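Local coordinates for protein arginyl-tRNA synthetase, putative (Plasmodium falciparum, PDB 5JLD) that probably charges tRNA(Arg) with L-arginine in an ATP-dependent reaction that releases AMP and diphosphate, as a class I aminoacyl-tRNA synthetase, at residues P141-E146 against E253-E258; G179-Q184 against F246-L251; I188-K193 against K231-K236. All coordinates share one frame; numbering follows the deposited sequence.

Interaction 1: residues P141-E146 against E253-E258; sequences PNIAKE and ESSKKE
A type II beta turn from N142 to K145, whose corner residues I143 and A144 meet S255, illustrates how the loop leading to the class I signature is joined to a helix of the nucleotide-binding fold. The turn lies between strand 133-137 of the parallel sheet and helix 149-167, just ahead of the HVGH sequence, this enzyme's version of the class I HIGH signature. Its opposing partner is the middle of helix 242-265. Within the turn K145 N bonds back to N142 O at 3.2 Å, while A144, at the third position, takes the positive phi (64°) that this turn type needs. The A144 N-H is turned toward the helix, where a side-chain oxygen accepts it. The I143 side chain straddles the CB of S255: CG2 and CD1 each stand 3.8 Å from that carbon, and CD1 also brushes CG of the extended K256 chain. P141 and I143 continue the apolar seam onto F259. S255 OG sits beside its own backbone N (chi1 -86°), and from there it accepts the A144 N-H at 2.9 Å in a nearly straight bond of 161°.

Interaction 2: residues G179-Q184 against F246-L251; sequences GDWGTQ and FVWNKL
The indole of W248 receives a different partner along each of two directions: the edge of the W181 ring comes down over one face, and the backbone carbonyl of D180 lies at its rim, close to the ring plane. The two tryptophans form a T-shaped (edge-to-face) pair, with planes 88° apart and 5.5 Å between the centroids of the W181 six-membered ring and the W248 five-membered ring. The touching edge of W181 is its CE3-CZ3 side; CE3 stands 3.9 Å from W248 NE1, and CZ3 is 4.1 Å from W248 CE2. At the rim, W248 NE1 donates to D180 O at 2.8 Å with an angle of 164° at the hydrogen. W248 has CG anti to the backbone N (chi1 167°), which carries the indole off helix 242-265 toward the loop. The D180 carboxylate comes near the same ring more loosely, OD2 lying 4.2 Å from W248 CZ2, and its firmer partner is the hydroxyl of S276. F185 adds a further edge-to-face contact to W248, and L237 also packs against it. The chemistry is a division of labour within one indole: its N-H is spent in the plane on a loop carbonyl, while its pi face meets the slightly positive C-H edge of W181, and the two together should restrict how the ring can turn.

Interaction 3: residues I188-K193 against K231-K236; sequences IINYIK and KENAIK
K193 and N233 run past each other in opposite directions, each side chain leaving its own helix toward the other, and the lysine ammonium ends up at the asparagine carbonyl. K193 NZ donates to N233 OD1 at 3.0 Å, approaching almost head-on to the carbonyl, with a C=O...N angle of 171°. The lysine gets there by placing CG between its backbone N and carbonyl carbon (chi1 56°) and then bending at chi3. The other end of the same amide faces N190: N233 ND2 stands 3.8 Å from N190 CG and equally far from N190 ND2. These two asparagines cross at about a right angle with their amide planes inclined to one another, and their separation is that of van der Waals contact. N233 is thus gripped through its oxygen and merely packed at its nitrogen. K236, one turn further on, reaches tip to tip toward K193, its NZ 4.2 Å from K193 NZ. Two like charges at that distance would be expected to cost some energy, which the carbonyl dipole of N233 may partly offset on the K193 side, and this surface setting may let solvent ease the rest. K193 also touches C244, while K236 packs on D241. The axes of segments 188-193 and 232-236 pass 9.7 Å apart, their N-to-C directions at 109°. Polar side chains thus bridge helices 185-194 and 232-238 in the helical excursion between strands 171-176 and 271-272 of the class I nucleotide-binding fold.

From the N terminus, the chain leaves strand 133-137 and enters the loop 141-146, then passes helix 149-167 and strand 171-176 to reach 179-184 and helix 185-194. Helix 232-238 closes the innermost loop through interaction 3; the chain then turns into helix 242-265, whose residues 246-251 close interaction 2 and whose residues 253-258 close interaction 1. The three loops are therefore nested without crossing. Interactions 1 and 2 share helix 242-265, and their two loops are joined by paired backbone bonds between G179 and both P141 and I143. L251 and V247 on I192 connect interactions 2 and 3, joining helices 185-194 and 242-265 within the excursion that leads from strand 171-176 to strand 271-272.

Interaction 1: residues P141-E146 against E253-E258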
loop_
_atom_site.group_PDB
_atom_site.type_symbol
_atom_site.label_atom_id
_atom_site.label_comp_id
_atom_site.label_asym_id
_atom_site.label_seq_id
_atom_site.Cartn_x
_atom_site.Cartn_y
_atom_site.Cartn_z
ATOM N N PRO A 141 -12.367 7.728 -10.253
ATOM C CA PRO A 141 -13.790 7.724 -10.591
ATOM C C PRO A 141 -14.044 8.365 -11.958
ATOM O O PRO A 141 -13.134 8.987 -12.535
ATOM C CB PRO A 141 -14.415 8.564 -9.479
ATOM C CG PRO A 141 -13.344 9.535 -9.126
ATOM C CD PRO A 141 -12.038 8.761 -9.253
ATOM N N ASN A 142 -15.269 8.206 -12.455
ATOM C CA ASN A 142 -15.719 8.846 -13.690
ATOM C C ASN A 142 -16.791 9.880 -13.401
ATOM O O ASN A 142 -17.758 9.576 -12.699
ATOM C CB ASN A 142 -16.269 7.814 -14.677
ATOM C CG ASN A 142 -15.219 6.824 -15.129
ATOM O OD1 ASN A 142 -14.099 7.204 -15.467
ATOM N ND2 ASN A 142 -15.575 5.542 -15.139
ATOM N N ILE A 143 -16.617 11.087 -13.947
ATOM C CA ILE A 143 -17.613 12.148 -13.853
ATOM C C ILE A 143 -18.970 11.647 -14.338
ATOM O O ILE A 143 -19.049 10.883 -15.302
ATOM C CB ILE A 143 -17.199 13.403 -14.686
ATOM C CG1 ILE A 143 -15.802 13.892 -14.283
ATOM C CG2 ILE A 143 -18.261 14.518 -14.596
ATOM C CD1 ILE A 143 -15.666 14.411 -12.826
ATOM N N ALA A 144 -20.026 12.065 -13.643
ATOM C CA ALA A 144 -21.406 11.745 -14.003
ATOM C C ALA A 144 -21.691 10.250 -13.918
ATOM O O ALA A 144 -22.625 9.753 -14.536
ATOM C CB ALA A 144 -21.734 12.273 -15.406
ATOM N N LYS A 145 -20.881 9.542 -13.140
ATOM C CA LYS A 145 -21.131 8.140 -12.844
ATOM C C LYS A 145 -20.926 7.853 -11.375
ATOM O O LYS A 145 -20.146 8.525 -10.703
ATOM C CB LYS A 145 -20.227 7.221 -13.653
ATOM C CG LYS A 145 -20.527 7.197 -15.117
ATOM C CD LYS A 145 -19.756 6.077 -15.767
ATOM C CE LYS A 145 -20.224 5.877 -17.192
ATOM N NZ LYS A 145 -19.490 4.775 -17.868
ATOM N N GLU A 146 -21.612 6.838 -10.870
ATOM C CA GLU A 146 -21.483 6.545 -9.455
ATOM C C GLU A 146 -20.118 5.912 -9.218
ATOM O O GLU A 146 -19.631 5.105 -10.020
ATOM C CB GLU A 146 -22.607 5.645 -8.948
ATOM C CG GLU A 146 -23.807 6.418 -8.433
ATOM C CD GLU A 146 -23.461 7.564 -7.525
ATOM O OE1 GLU A 146 -22.455 7.476 -6.759
ATOM O OE2 GLU A 146 -24.145 8.627 -7.622
ATOM N N GLU A 253 -17.415 19.905 -11.926
ATOM C CA GLU A 253 -17.383 20.477 -10.583
ATOM C C GLU A 253 -18.374 19.783 -9.653
ATOM O O GLU A 253 -18.017 19.401 -8.522
ATOM C CB GLU A 253 -17.650 21.975 -10.634
ATOM C CG GLU A 253 -16.442 22.757 -11.108
ATOM C CD GLU A 253 -16.744 24.214 -11.360
ATOM O OE1 GLU A 253 -17.930 24.604 -11.293
ATOM O OE2 GLU A 253 -15.785 24.970 -11.624
ATOM N N SER A 254 -19.602 19.594 -10.137
ATOM C CA SER A 254 -20.618 18.894 -9.340
ATOM C C SER A 254 -20.195 17.475 -8.910
ATOM O O SER A 254 -20.238 17.105 -7.695
ATOM C CB SER A 254 -21.935 18.825 -10.122
ATOM O OG SER A 254 -22.665 17.655 -9.790
ATOM N N SER A 255 -19.784 16.678 -9.898
ATOM C CA SER A 255 -19.342 15.302 -9.601
ATOM C C SER A 255 -18.168 15.295 -8.633
ATOM O O SER A 255 -18.108 14.475 -7.711
ATOM C CB SER A 255 -18.962 14.556 -10.881
ATOM O OG SER A 255 -20.099 13.954 -11.470
ATOM N N LYS A 256 -17.235 16.213 -8.828
ATOM C CA LYS A 256 -16.084 16.279 -7.940
ATOM C C LYS A 256 -16.503 16.647 -6.516
ATOM O O LYS A 256 -15.910 16.153 -5.559
ATOM C CB LYS A 256 -15.055 17.269 -8.477
ATOM C CG LYS A 256 -14.300 16.732 -9.686
ATOM C CD LYS A 256 -13.355 17.781 -10.261
ATOM C CE LYS A 256 -12.613 17.247 -11.482
ATOM N NZ LYS A 256 -11.594 18.206 -11.944
ATOM N N LYS A 257 -17.524 17.490 -6.346
ATOM C CA LYS A 257 -17.978 17.739 -4.972
ATOM C C LYS A 257 -18.510 16.440 -4.360
ATOM O O LYS A 257 -18.212 16.099 -3.178
ATOM C CB LYS A 257 -19.044 18.829 -4.915
ATOM N N GLU A 258 -19.268 15.697 -5.173
ATOM C CA GLU A 258 -19.815 14.427 -4.671
ATOM C C GLU A 258 -18.695 13.445 -4.256
ATOM O O GLU A 258 -18.729 12.855 -3.171
ATOM C CB GLU A 258 -20.723 13.784 -5.718
ATOM C CG GLU A 258 -21.916 13.055 -5.125
ATOM C CD GLU A 258 -22.913 14.010 -4.483
ATOM O OE1 GLU A 258 -23.230 15.051 -5.102
ATOM O OE2 GLU A 258 -23.375 13.728 -3.357
#

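Interaction 2: residues G179-Q184 against F246-L251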
loop_
_atom_site.group_PDB
_atom_site.type_symbol
_atom_site.label_atom_id
_atom_site.label_comp_id
_atom_site.label_asym_id
_atom_site.label_seq_id
_atom_site.Cartn_x
_atom_site.Cartn_y
_atom_site.Cartn_z
ATOM N N GLY A 179 -12.143 10.221 -14.883
ATOM C CA GLY A 179 -12.704 10.187 -16.220
ATOM C C GLY A 179 -13.563 11.419 -16.510
ATOM O O GLY A 179 -14.784 11.391 -16.352
ATOM N N ASP A 180 -12.928 12.507 -16.941
ATOM C CA ASP A 180 -13.632 13.774 -17.144
ATOM C C ASP A 180 -13.613 14.203 -18.605
ATOM O O ASP A 180 -13.770 15.378 -18.918
ATOM C CB ASP A 180 -13.008 14.883 -16.287
ATOM C CG ASP A 180 -11.556 15.169 -16.665
ATOM O OD1 ASP A 180 -10.939 14.346 -17.387
ATOM O OD2 ASP A 180 -11.032 16.224 -16.235
ATOM N N TRP A 181 -13.411 13.248 -19.501
ATOM C CA TRP A 181 -13.356 13.563 -20.912
ATOM C C TRP A 181 -13.908 12.381 -21.718
ATOM O O TRP A 181 -13.340 11.962 -22.726
ATOM C CB TRP A 181 -11.920 13.914 -21.312
ATOM C CG TRP A 181 -11.809 14.664 -22.605
ATOM C CD1 TRP A 181 -11.361 14.164 -23.795
ATOM C CD2 TRP A 181 -12.144 16.044 -22.850
ATOM N NE1 TRP A 181 -11.401 15.135 -24.760
ATOM C CE2 TRP A 181 -11.879 16.298 -24.212
ATOM C CE3 TRP A 181 -12.645 17.081 -22.052
ATOM C CZ2 TRP A 181 -12.088 17.546 -24.797
ATOM C CZ3 TRP A 181 -12.861 18.322 -22.636
ATOM C CH2 TRP A 181 -12.575 18.545 -23.994
ATOM N N GLY A 182 -15.039 11.859 -21.262
ATOM C CA GLY A 182 -15.598 10.647 -21.827
ATOM C C GLY A 182 -16.669 10.826 -22.885
ATOM O O GLY A 182 -16.934 11.937 -23.367
ATOM N N THR A 183 -17.281 9.700 -23.246
ATOM C CA THR A 183 -18.304 9.648 -24.283
ATOM C C THR A 183 -19.438 10.614 -23.992
ATOM O O THR A 183 -19.718 11.530 -24.768
ATOM C CB THR A 183 -18.897 8.227 -24.411
ATOM O OG1 THR A 183 -17.897 7.324 -24.896
ATOM C CG2 THR A 183 -20.079 8.224 -25.366
ATOM N N GLN A 184 -20.041 10.408 -22.828
ATOM C CA GLN A 184 -21.318 10.989 -22.444
ATOM C C GLN A 184 -21.497 12.499 -22.601
ATOM O O GLN A 184 -22.613 12.957 -22.853
ATOM C CB GLN A 184 -21.602 10.627 -20.987
ATOM C CG GLN A 184 -23.078 10.543 -20.682
ATOM C CD GLN A 184 -23.399 9.544 -19.597
ATOM O OE1 GLN A 184 -22.547 8.758 -19.179
ATOM N NE2 GLN A 184 -24.643 9.549 -19.151
ATOM N N PHE A 246 -18.297 25.595 -20.638
ATOM C CA PHE A 246 -18.993 26.081 -19.449
ATOM C C PHE A 246 -19.749 24.937 -18.754
ATOM O O PHE A 246 -19.578 24.682 -17.542
ATOM C CB PHE A 246 -19.960 27.214 -19.838
ATOM C CG PHE A 246 -20.677 27.836 -18.675
ATOM C CD1 PHE A 246 -20.050 28.790 -17.887
ATOM C CD2 PHE A 246 -21.979 27.473 -18.375
ATOM C CE1 PHE A 246 -20.706 29.367 -16.816
ATOM C CE2 PHE A 246 -22.646 28.046 -17.300
ATOM C CZ PHE A 246 -22.009 28.995 -16.520
ATOM N N VAL A 247 -20.552 24.233 -19.551
ATOM C CA VAL A 247 -21.413 23.160 -19.059
ATOM C C VAL A 247 -20.600 21.969 -18.540
ATOM O O VAL A 247 -20.822 21.500 -17.424
ATOM C CB VAL A 247 -22.394 22.694 -20.168
ATOM C CG1 VAL A 247 -23.149 21.441 -19.737
ATOM C CG2 VAL A 247 -23.363 23.825 -20.526
ATOM N N TRP A 248 -19.665 21.497 -19.359
ATOM C CA TRP A 248 -18.697 20.481 -18.968
ATOM C C TRP A 248 -18.063 20.808 -17.625
ATOM O O TRP A 248 -18.019 19.974 -16.713
ATOM C CB TRP A 248 -17.611 20.352 -20.045
ATOM C CG TRP A 248 -16.425 19.579 -19.611
ATOM C CD1 TRP A 248 -16.336 18.218 -19.483
ATOM C CD2 TRP A 248 -15.140 20.107 -19.236
ATOM N NE1 TRP A 248 -15.066 17.869 -19.056
ATOM C CE2 TRP A 248 -14.320 19.008 -18.891
ATOM C CE3 TRP A 248 -14.604 21.400 -19.159
ATOM C CZ2 TRP A 248 -12.991 19.164 -18.478
ATOM C CZ3 TRP A 248 -13.279 21.553 -18.743
ATOM C CH2 TRP A 248 -12.492 20.439 -18.409
ATOM N N ASN A 249 -17.583 22.037 -17.499
ATOM C CA ASN A 249 -16.921 22.456 -16.278
ATOM C C ASN A 249 -17.873 22.404 -15.078
ATOM O O ASN A 249 -17.473 21.993 -13.977
ATOM C CB ASN A 249 -16.334 23.853 -16.455
ATOM C CG ASN A 249 -15.147 24.094 -15.564
ATOM O OD1 ASN A 249 -15.271 24.687 -14.494
ATOM N ND2 ASN A 249 -13.982 23.611 -15.987
ATOM N N LYS A 250 -19.134 22.782 -15.303
ATOM C CA LYS A 250 -20.163 22.655 -14.264
ATOM C C LYS A 250 -20.408 21.202 -13.824
ATOM O O LYS A 250 -20.553 20.908 -12.622
ATOM C CB LYS A 250 -21.491 23.268 -14.747
ATOM C CG LYS A 250 -21.501 24.784 -14.838
ATOM C CD LYS A 250 -21.039 25.421 -13.535
ATOM C CE LYS A 250 -20.537 26.842 -13.768
ATOM N NZ LYS A 250 -19.387 26.866 -14.724
ATOM N N LEU A 251 -20.460 20.300 -14.801
ATOM C CA LEU A 251 -20.661 18.869 -14.534
ATOM C C LEU A 251 -19.509 18.279 -13.711
ATOM O O LEU A 251 -19.718 17.610 -12.683
ATOM C CB LEU A 251 -20.805 18.100 -15.854
ATOM C CG LEU A 251 -22.190 18.005 -16.518
ATOM C CD1 LEU A 251 -22.945 19.317 -16.437
ATOM C CD2 LEU A 251 -22.052 17.590 -17.981
#

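Interaction 3: residues I188-K193 against K231-K236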
loop_
_atom_site.group_PDB
_atom_site.type_symbol
_atom_site.label_atom_id
_atom_site.label_comp_id
_atom_site.label_asym_id
_atom_site.label_seq_id
_atom_site.Cartn_x
_atom_site.Cartn_y
_atom_site.Cartn_z
ATOM N N ILE A 188 -25.403 14.597 -22.428
ATOM C CA ILE A 188 -25.752 15.415 -21.280
ATOM C C ILE A 188 -25.809 16.869 -21.711
ATOM O O ILE A 188 -26.835 17.529 -21.526
ATOM C CB ILE A 188 -24.749 15.231 -20.103
ATOM C CG1 ILE A 188 -24.511 13.750 -19.830
ATOM C CG2 ILE A 188 -25.269 15.893 -18.839
ATOM C CD1 ILE A 188 -23.477 13.488 -18.728
ATOM N N ILE A 189 -24.745 17.349 -22.352
ATOM C CA ILE A 189 -24.706 18.753 -22.769
ATOM C C ILE A 189 -25.853 19.090 -23.729
ATOM O O ILE A 189 -26.320 20.226 -23.758
ATOM C CB ILE A 189 -23.367 19.123 -23.435
ATOM N N ASN A 190 -26.311 18.103 -24.498
ATOM C CA ASN A 190 -27.475 18.298 -25.358
ATOM C C ASN A 190 -28.686 18.620 -24.483
ATOM O O ASN A 190 -29.323 19.684 -24.625
ATOM C CB ASN A 190 -27.736 17.053 -26.223
ATOM C CG ASN A 190 -28.327 17.390 -27.585
ATOM O OD1 ASN A 190 -29.017 18.396 -27.746
ATOM N ND2 ASN A 190 -28.064 16.539 -28.571
ATOM N N TYR A 191 -28.958 17.710 -23.548
ATOM C CA TYR A 191 -30.125 17.801 -22.679
ATOM C C TYR A 191 -30.179 19.150 -21.974
ATOM O O TYR A 191 -31.193 19.844 -22.024
ATOM C CB TYR A 191 -30.112 16.664 -21.649
ATOM N N ILE A 192 -29.062 19.527 -21.358
ATOM C CA ILE A 192 -28.966 20.755 -20.569
ATOM C C ILE A 192 -29.298 22.018 -21.383
ATOM O O ILE A 192 -29.592 23.071 -20.815
ATOM C CB ILE A 192 -27.554 20.877 -19.940
ATOM C CG1 ILE A 192 -27.223 19.599 -19.170
ATOM C CG2 ILE A 192 -27.448 22.075 -19.001
ATOM C CD1 ILE A 192 -26.060 19.739 -18.228
ATOM N N LYS A 193 -29.284 21.918 -22.709
ATOM C CA LYS A 193 -29.701 23.067 -23.498
ATOM C C LYS A 193 -30.829 22.696 -24.459
ATOM O O LYS A 193 -31.379 23.554 -25.155
ATOM C CB LYS A 193 -28.501 23.682 -24.229
ATOM C CG LYS A 193 -27.693 22.757 -25.124
ATOM C CD LYS A 193 -26.269 23.310 -25.267
ATOM C CE LYS A 193 -25.960 23.730 -26.704
ATOM N NZ LYS A 193 -24.510 23.677 -27.050
ATOM N N LYS A 231 -24.381 14.817 -31.159
ATOM C CA LYS A 231 -22.965 14.463 -31.226
ATOM C C LYS A 231 -22.128 15.645 -31.701
ATOM O O LYS A 231 -20.900 15.632 -31.604
ATOM C CB LYS A 231 -22.743 13.263 -32.152
ATOM C CG LYS A 231 -23.375 11.962 -31.680
ATOM C CD LYS A 231 -23.078 10.822 -32.646
ATOM N N GLU A 232 -22.803 16.665 -32.222
ATOM C CA GLU A 232 -22.133 17.890 -32.644
ATOM C C GLU A 232 -21.564 18.594 -31.415
ATOM O O GLU A 232 -20.558 19.304 -31.490
ATOM C CB GLU A 232 -23.103 18.804 -33.401
ATOM C CG GLU A 232 -22.481 20.088 -33.930
ATOM N N ASN A 233 -22.219 18.371 -30.281
ATOM C CA ASN A 233 -21.824 18.976 -29.020
ATOM C C ASN A 233 -20.514 18.400 -28.492
ATOM O O ASN A 233 -19.729 19.118 -27.885
ATOM C CB ASN A 233 -22.947 18.815 -27.993
ATOM C CG ASN A 233 -24.167 19.668 -28.330
ATOM O OD1 ASN A 233 -24.184 20.872 -28.064
ATOM N ND2 ASN A 233 -25.180 19.054 -28.948
ATOM N N ALA A 234 -20.264 17.118 -28.742
ATOM C CA ALA A 234 -19.008 16.507 -28.318
ATOM C C ALA A 234 -17.831 17.049 -29.130
ATOM O O ALA A 234 -16.753 17.333 -28.575
ATOM C CB ALA A 234 -19.077 14.988 -28.434
ATOM N N ILE A 235 -18.028 17.199 -30.440
ATOM C CA ILE A 235 -16.932 17.667 -31.276
ATOM C C ILE A 235 -16.742 19.150 -31.005
ATOM O O ILE A 235 -15.639 19.684 -31.120
ATOM C CB ILE A 235 -17.174 17.401 -32.782
ATOM C CG1 ILE A 235 -18.285 18.295 -33.326
ATOM C CG2 ILE A 235 -17.463 15.923 -33.023
ATOM C CD1 ILE A 235 -18.776 17.893 -34.678
ATOM N N LYS A 236 -17.821 19.803 -30.599
ATOM C CA LYS A 236 -17.761 21.220 -30.295
ATOM C C LYS A 236 -17.084 21.445 -28.933
ATOM O O LYS A 236 -16.461 22.483 -28.698
ATOM C CB LYS A 236 -19.175 21.812 -30.364
ATOM C CG LYS A 236 -19.326 23.182 -29.793
ATOM C CD LYS A 236 -20.535 23.936 -30.352
ATOM C CE LYS A 236 -21.746 23.057 -30.626
ATOM N NZ LYS A 236 -22.950 23.915 -30.923
#